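Acetyl-CoA hydrolase/transferase family protein (Porphyromonas gingivalis, PDB 2NVV) probably catalyses hydrolysis of acetyl-CoA or transfer of CoA between acetate and another carboxylic acid, and binds zinc. Local coordinates at residues K33-A38 and R154-L159; M57-S62 and K78-Y83; D111-F116 and P176-A181. All coordinates share one frame; numbering follows the deposited sequence.

Contact 1 (K33-A38 and R154-L159); sequences KVVPAA and RIIVEL
Glu158 OE2 accepts two hydrogen bonds, one nearly straight and one weak: Lys33 N gives a bond of 2.5 Å (169° at the hydrogen) to the syn lone pair of OE2, and Val34 N adds the weak one. OE1 collects two more weak bonds, from Val34 N and from Val35 N, the latter at 3.3 Å. Three successive backbone N-H groups thus face one carboxylate where the chain enters helix 35-47. Glutamate suits the task because its chain is long enough to cross from strand 154-160: CG stands anti to the backbone N (chi1 -156°) and the rest runs extended.

Two valine methyls lie against OE1. Val34 CG1 touches OE1 at 3.5 Å, while Val35 turns CG2 against the same oxygen at 3.4 Å. That CG2 also meets Ile156 CG2 at 4.1 Å, the two side chains crossing obliquely. Ile156 and Glu158, two apart on the strand, both point toward residues 33-38, whereas Val157 between them points away; Ile156 packs on Ile124 and Val207 of the neighbouring strands. The Lys33 ammonium leads elsewhere, to a salt bridge with Glu126.

Buried beside valines, the carboxylate is paid for by main-chain N-H groups. The positive end of the helix dipole would probably help keep it ionised.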
# COMPACT_ATOMS: atom_id res chain seq x y z
N LYS A 33 18.75 -5.68 27.04
CA LYS A 33 18.88 -4.48 27.86
C LYS A 33 20.24 -4.17 28.48
O LYS A 33 20.47 -3.06 28.98
CB LYS A 33 17.83 -4.53 28.97
CG LYS A 33 16.42 -4.72 28.48
CD LYS A 33 15.51 -5.16 29.62
CE LYS A 33 14.07 -5.31 29.15
NZ LYS A 33 13.89 -6.38 28.15
N VAL A 34 21.16 -5.14 28.47
CA VAL A 34 22.46 -4.90 29.10
C VAL A 34 23.67 -4.97 28.15
O VAL A 34 24.67 -4.27 28.34
CB VAL A 34 22.65 -5.86 30.31
CG1 VAL A 34 23.00 -7.24 29.82
CG2 VAL A 34 23.71 -5.32 31.25
N VAL A 35 23.58 -5.79 27.11
CA VAL A 35 24.68 -5.89 26.18
C VAL A 35 24.86 -4.65 25.31
O VAL A 35 25.97 -4.15 25.14
CB VAL A 35 24.55 -7.14 25.29
CG1 VAL A 35 25.65 -7.14 24.22
CG2 VAL A 35 24.65 -8.39 26.15
N PRO A 36 23.76 -4.13 24.71
CA PRO A 36 23.94 -2.94 23.87
C PRO A 36 24.65 -1.77 24.57
O PRO A 36 25.36 -0.99 23.92
CB PRO A 36 22.51 -2.60 23.43
CG PRO A 36 21.64 -3.32 24.42
CD PRO A 36 22.37 -4.59 24.68
N ALA A 37 24.48 -1.65 25.88
CA ALA A 37 25.13 -0.59 26.64
C ALA A 37 26.63 -0.88 26.72
O ALA A 37 27.45 0.05 26.71
CB ALA A 37 24.53 -0.51 28.04
N ALA A 38 26.98 -2.16 26.81
CA ALA A 38 28.38 -2.57 26.88
C ALA A 38 29.06 -2.35 25.52
O ALA A 38 30.27 -2.16 25.45
CB ALA A 38 28.47 -4.03 27.27
N ARG A 154 26.71 -15.13 14.40
CA ARG A 154 26.80 -15.49 15.81
C ARG A 154 25.67 -14.84 16.60
O ARG A 154 25.19 -13.76 16.24
CB ARG A 154 28.16 -15.10 16.38
CG ARG A 154 28.63 -13.73 15.96
CD ARG A 154 30.07 -13.46 16.38
NE ARG A 154 30.47 -12.09 16.04
CZ ARG A 154 30.63 -11.65 14.80
NH1 ARG A 154 30.43 -12.48 13.78
NH2 ARG A 154 30.95 -10.39 14.56
N ILE A 155 25.25 -15.52 17.67
CA ILE A 155 24.15 -15.03 18.50
C ILE A 155 24.56 -14.79 19.94
O ILE A 155 25.23 -15.62 20.55
CB ILE A 155 22.99 -16.04 18.51
CG1 ILE A 155 22.47 -16.23 17.08
CG2 ILE A 155 21.88 -15.55 19.43
CD1 ILE A 155 21.43 -17.31 16.94
N ILE A 156 24.15 -13.64 20.47
CA ILE A 156 24.43 -13.28 21.86
C ILE A 156 23.11 -13.31 22.60
O ILE A 156 22.25 -12.47 22.38
CB ILE A 156 25.04 -11.86 21.98
CG1 ILE A 156 26.41 -11.82 21.29
CG2 ILE A 156 25.14 -11.47 23.44
CD1 ILE A 156 27.06 -10.45 21.31
N VAL A 157 22.95 -14.29 23.48
CA VAL A 157 21.72 -14.43 24.26
C VAL A 157 21.74 -13.76 25.64
O VAL A 157 22.77 -13.73 26.32
CB VAL A 157 21.36 -15.92 24.46
CG1 VAL A 157 20.03 -16.04 25.20
CG2 VAL A 157 21.33 -16.63 23.11
N GLU A 158 20.59 -13.23 26.03
CA GLU A 158 20.42 -12.54 27.29
C GLU A 158 19.27 -13.25 28.03
O GLU A 158 18.12 -13.10 27.64
CB GLU A 158 20.07 -11.09 26.99
CG GLU A 158 20.39 -10.09 28.06
CD GLU A 158 20.33 -8.66 27.55
OE1 GLU A 158 21.29 -8.20 26.88
OE2 GLU A 158 19.31 -7.99 27.81
N LEU A 159 19.60 -14.01 29.07
CA LEU A 159 18.61 -14.78 29.84
C LEU A 159 18.00 -13.96 30.99
O LEU A 159 18.61 -13.84 32.06
CB LEU A 159 19.26 -16.03 30.41
CG LEU A 159 18.53 -17.37 30.40
CD1 LEU A 159 19.21 -18.30 31.38
CD2 LEU A 159 17.07 -17.22 30.77

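Contact 2 (M57-S62 and K78-Y83); sequences MFTGAS and KFRTPY
Arg80 leaves its strand with CG anti to the backbone N and then bends at chi2 (79°), swinging the guanidinium back over Thr59, whose OG1 lies between its N and carbonyl carbon (chi1 66°). Thr59 CG2 sits over the centre of the guanidinium face, 3.7 Å from Arg80 CZ. Ala61 O accepts twice: from Thr59 OG1 at 2.7 Å, on a lone pair, and from Arg80 NH1 at 3.1 Å, which approaches from above the carbonyl plane. Arg80 NE forms a salt bridge with Asp68 of helix 65-73.

Strands 55-58 and 77-81 pair in parallel within one beta-alpha-beta unit. Met57 N bonds to Phe79 O at 2.8 Å, Thr81 N to Met57 O, and Thr59 N to Thr81 O at 3.0 Å. Beside this ladder the edge of Phe79 meets the face of Phe58, a T-shaped pair with planes at 67° and CZ atoms 3.5 Å apart. The selenomethionine Met57 lays CB against Arg80 CD, at 3.7 Å.

Beyond the strands, Tyr83 touches Asn374, a predicted CoA-binding residue, and Ala61 lies near Glu284, the predicted catalytic glutamate. Arginine's flat, many-donor group meets Asp68 and Ala61 O at once, balancing its buried charge and tying the loop to strand 77-81.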
# COMPACT_ATOMS: atom_id res chain seq x y z
N MSE A 57 22.09 -1.39 12.28
CA MSE A 57 21.08 -1.91 13.19
C MSE A 57 19.76 -2.29 12.55
O MSE A 57 19.11 -1.47 11.91
CB MSE A 57 20.81 -0.88 14.28
CG MSE A 57 22.02 -0.51 15.10
SE MSE A 57 21.66 0.94 16.33
CE MSE A 57 20.35 0.06 17.45
N PHE A 58 19.36 -3.54 12.74
CA PHE A 58 18.09 -4.05 12.23
C PHE A 58 17.32 -4.44 13.49
O PHE A 58 17.82 -5.24 14.30
CB PHE A 58 18.27 -5.33 11.40
CG PHE A 58 19.09 -5.16 10.14
CD1 PHE A 58 20.35 -5.76 10.03
CD2 PHE A 58 18.57 -4.47 9.04
CE1 PHE A 58 21.09 -5.67 8.85
CE2 PHE A 58 19.30 -4.38 7.85
CZ PHE A 58 20.56 -4.98 7.75
N THR A 59 16.12 -3.90 13.67
CA THR A 59 15.29 -4.23 14.83
C THR A 59 13.87 -4.56 14.37
O THR A 59 13.56 -4.48 13.18
CB THR A 59 15.22 -3.05 15.82
OG1 THR A 59 14.50 -1.96 15.21
CG2 THR A 59 16.59 -2.59 16.21
N GLY A 60 13.01 -4.93 15.30
CA GLY A 60 11.63 -5.22 14.95
C GLY A 60 10.95 -3.88 14.77
O GLY A 60 10.47 -3.54 13.69
N ALA A 61 10.96 -3.11 15.86
CA ALA A 61 10.39 -1.77 15.89
C ALA A 61 11.25 -0.95 16.86
O ALA A 61 12.48 -0.97 16.77
CB ALA A 61 8.95 -1.82 16.34
N SER A 62 10.60 -0.24 17.78
CA SER A 62 11.29 0.58 18.77
C SER A 62 11.99 -0.29 19.81
O SER A 62 11.66 -1.46 20.01
CB SER A 62 10.31 1.53 19.45
OG SER A 62 9.24 0.82 20.04
N LYS A 78 25.66 3.37 12.39
CA LYS A 78 26.00 3.64 10.99
C LYS A 78 24.71 3.74 10.18
O LYS A 78 24.60 4.57 9.27
CB LYS A 78 26.94 2.56 10.42
CG LYS A 78 26.28 1.28 9.96
CD LYS A 78 27.27 0.40 9.16
CE LYS A 78 27.84 1.17 7.97
NZ LYS A 78 28.69 0.32 7.07
N PHE A 79 23.74 2.89 10.50
CA PHE A 79 22.45 2.94 9.84
C PHE A 79 21.43 2.23 10.72
O PHE A 79 21.77 1.32 11.47
CB PHE A 79 22.51 2.33 8.42
CG PHE A 79 22.46 0.83 8.37
CD1 PHE A 79 21.29 0.14 8.70
CD2 PHE A 79 23.58 0.10 7.96
CE1 PHE A 79 21.22 -1.25 8.62
CE2 PHE A 79 23.53 -1.30 7.88
CZ PHE A 79 22.34 -1.97 8.22
N ARG A 80 20.17 2.67 10.61
CA ARG A 80 19.09 2.12 11.43
C ARG A 80 17.79 1.84 10.66
O ARG A 80 17.38 2.61 9.79
CB ARG A 80 18.80 3.11 12.57
CG ARG A 80 17.68 2.72 13.50
CD ARG A 80 18.14 1.69 14.51
NE ARG A 80 17.10 1.47 15.52
CZ ARG A 80 15.93 0.89 15.28
NH1 ARG A 80 15.05 0.75 16.26
NH2 ARG A 80 15.66 0.45 14.07
N THR A 81 17.15 0.72 11.01
CA THR A 81 15.88 0.29 10.41
C THR A 81 15.18 -0.65 11.39
O THR A 81 15.82 -1.33 12.18
CB THR A 81 16.07 -0.50 9.11
OG1 THR A 81 17.42 -0.38 8.66
CG2 THR A 81 15.14 0.02 8.04
N PRO A 82 13.84 -0.73 11.30
CA PRO A 82 12.99 -0.02 10.36
C PRO A 82 12.11 1.05 11.03
O PRO A 82 11.49 1.87 10.35
CB PRO A 82 12.17 -1.15 9.76
CG PRO A 82 11.87 -1.98 10.99
CD PRO A 82 13.15 -1.92 11.83
N TYR A 83 12.08 1.03 12.36
CA TYR A 83 11.28 1.95 13.14
C TYR A 83 12.02 2.26 14.44
O TYR A 83 12.64 1.38 15.02
CB TYR A 83 9.93 1.31 13.47
CG TYR A 83 8.95 2.17 14.24
CD1 TYR A 83 7.96 2.91 13.58
CD2 TYR A 83 8.98 2.23 15.63
CE1 TYR A 83 7.03 3.68 14.29
CE2 TYR A 83 8.06 2.99 16.35
CZ TYR A 83 7.09 3.71 15.67
OH TYR A 83 6.17 4.45 16.38

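Contact 3 (D111-F116 and P176-A181); sequences DLRYGF and PLDPPA
A Schellman motif closes helix 108-113, and the two residues before its glycine meet the loop 176-181. Gly115 adopts a positive phi (89°), at which a CB would jam against the preceding carbonyl O, so glycine suits the position. Phe116 N bonds back to Asp111 O at 2.9 Å, and Gly115 N to Leu112 O.

Arg113, on the last turn, carries the main interaction. Its chain bends at chi3 and presents the guanidinium side-on to the Asp178 carboxylate, the two planes only 5° apart. NE reaches OD1 at 3.1 Å, while NH1 reaches OD2 at 2.9 Å; NE also shares OD2, so three bonds lie in the guanidinium plane and all use syn lone pairs. Arginine offers exactly this flat pair of donors, and the short aspartate keeps its carboxylate close to the loop. Pro176 CD rests near Arg113 NH1 at 3.6 Å.

Tyr114 turns its ring edge to the same carboxylate, CE1 lying 3.7 Å from Asp178 CG with the planes 79° apart. Its OH touches Pro179 CD at 3.3 Å, the proline ring crossing the tyrosine at about a right angle. Within the loop, Ala181 N bonds to Asp178 O at 2.9 Å, closing a type VI beta turn with cis-Pro180 as its third residue.

Arg182 forms a salt bridge to Asp178 OD2, and Arg113 NH2 has Glu175 and Glu334 as partners. In the second subunit, Tyr387 stacks on Tyr114 and Arg432 makes a cation-pi contact with Phe116.

The bidentate salt bridge therefore belongs to a network of alternating charges. Neighbouring acids probably offset the repulsion between Arg113 and Arg182, while the end of the helix and the residue after the glycine contribute aromatic rings to the dimer interface.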
# COMPACT_ATOMS: atom_id res chain seq x y z
N ASP A 111 12.72 -9.32 3.15
CA ASP A 111 13.67 -8.54 2.37
C ASP A 111 15.09 -8.78 2.84
O ASP A 111 16.05 -8.57 2.09
CB ASP A 111 13.32 -7.05 2.45
CG ASP A 111 12.14 -6.69 1.58
OD1 ASP A 111 11.44 -7.61 1.10
OD2 ASP A 111 11.89 -5.48 1.36
N LEU A 112 15.22 -9.22 4.08
CA LEU A 112 16.52 -9.53 4.65
C LEU A 112 16.94 -10.85 4.01
O LEU A 112 18.08 -11.01 3.59
CB LEU A 112 16.42 -9.69 6.17
CG LEU A 112 16.70 -8.41 6.97
CD1 LEU A 112 16.27 -8.60 8.43
CD2 LEU A 112 18.19 -8.09 6.87
N ARG A 113 16.00 -11.78 3.94
CA ARG A 113 16.25 -13.08 3.34
C ARG A 113 16.55 -12.94 1.86
O ARG A 113 17.37 -13.68 1.32
CB ARG A 113 15.05 -14.00 3.57
CG ARG A 113 14.73 -14.26 5.04
CD ARG A 113 13.89 -15.51 5.21
NE ARG A 113 12.58 -15.39 4.57
CZ ARG A 113 11.49 -14.90 5.15
NH1 ARG A 113 10.36 -14.84 4.47
NH2 ARG A 113 11.53 -14.50 6.42
N TYR A 114 15.88 -12.00 1.20
CA TYR A 114 16.09 -11.74 -0.23
C TYR A 114 17.48 -11.16 -0.49
O TYR A 114 17.95 -11.14 -1.62
CB TYR A 114 15.03 -10.76 -0.77
CG TYR A 114 13.61 -11.27 -0.70
CD1 TYR A 114 13.34 -12.61 -0.43
CD2 TYR A 114 12.53 -10.42 -0.94
CE1 TYR A 114 12.03 -13.10 -0.39
CE2 TYR A 114 11.21 -10.90 -0.91
CZ TYR A 114 10.98 -12.24 -0.63
OH TYR A 114 9.69 -12.72 -0.59
N GLY A 115 18.12 -10.68 0.57
CA GLY A 115 19.45 -10.12 0.47
C GLY A 115 19.45 -8.63 0.16
O GLY A 115 20.51 -8.07 -0.16
N PHE A 116 18.28 -7.99 0.27
CA PHE A 116 18.17 -6.57 -0.03
C PHE A 116 19.05 -5.67 0.84
O PHE A 116 19.54 -4.64 0.39
CB PHE A 116 16.71 -6.13 0.07
CG PHE A 116 15.84 -6.70 -1.01
CD1 PHE A 116 16.38 -7.47 -2.04
CD2 PHE A 116 14.46 -6.49 -0.99
CE1 PHE A 116 15.56 -8.01 -3.04
CE2 PHE A 116 13.63 -7.03 -2.00
CZ PHE A 116 14.19 -7.79 -3.02
N PRO A 176 8.13 -18.27 6.24
CA PRO A 176 7.61 -19.02 5.09
C PRO A 176 8.71 -19.25 4.07
O PRO A 176 9.77 -18.64 4.14
CB PRO A 176 6.53 -18.09 4.54
CG PRO A 176 7.18 -16.75 4.73
CD PRO A 176 7.80 -16.83 6.12
N LEU A 177 8.47 -20.16 3.13
CA LEU A 177 9.45 -20.40 2.08
C LEU A 177 9.43 -19.10 1.28
O LEU A 177 8.50 -18.30 1.40
CB LEU A 177 9.01 -21.58 1.21
CG LEU A 177 9.52 -23.00 1.53
CD1 LEU A 177 10.01 -23.09 2.96
CD2 LEU A 177 8.39 -24.01 1.27
N ASP A 178 10.45 -18.87 0.47
CA ASP A 178 10.49 -17.66 -0.32
C ASP A 178 10.22 -17.97 -1.79
O ASP A 178 10.40 -19.10 -2.24
CB ASP A 178 11.85 -16.98 -0.14
CG ASP A 178 12.05 -16.43 1.26
OD1 ASP A 178 13.18 -16.47 1.78
OD2 ASP A 178 11.05 -15.95 1.85
N PRO A 179 9.76 -16.97 -2.55
CA PRO A 179 9.50 -17.25 -3.96
C PRO A 179 10.69 -17.86 -4.69
O PRO A 179 11.84 -17.57 -4.36
CB PRO A 179 9.07 -15.88 -4.53
CG PRO A 179 9.58 -14.88 -3.53
CD PRO A 179 9.43 -15.57 -2.21
N PRO A 180 10.43 -18.69 -5.70
CA PRO A 180 9.09 -19.06 -6.17
C PRO A 180 8.45 -20.23 -5.43
O PRO A 180 7.54 -20.86 -5.96
CB PRO A 180 9.36 -19.40 -7.63
CG PRO A 180 10.67 -20.14 -7.52
CD PRO A 180 11.47 -19.28 -6.56
N ALA A 181 8.91 -20.52 -4.22
CA ALA A 181 8.39 -21.66 -3.46
C ALA A 181 7.42 -21.35 -2.32
O ALA A 181 7.00 -22.25 -1.60
CB ALA A 181 9.55 -22.47 -2.92

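How the contacts relate
Contacts 1 and 2 are buried and reach the same parallel sheet, contact 2 through neighbouring strands and contact 1 through a strand and the start of a helix; their centres lie about 16 Å apart and the contacts do not touch. Along the chain, contact 2 is nested inside the loop closed by contact 1. Contact 3 is partly buried, at the dimer interface, and meets contact 2 where Leu112 CD2 packs on Phe58 CE2 at 4.0 Å. The chemistry follows the place: backbone amides satisfy a carboxylate in contact 1, main-chain pairing, an aromatic pair and a buried arginine carry contact 2, and contact 3 relies on salt bridges between side chains. Contact 2 lies nearest the predicted active site.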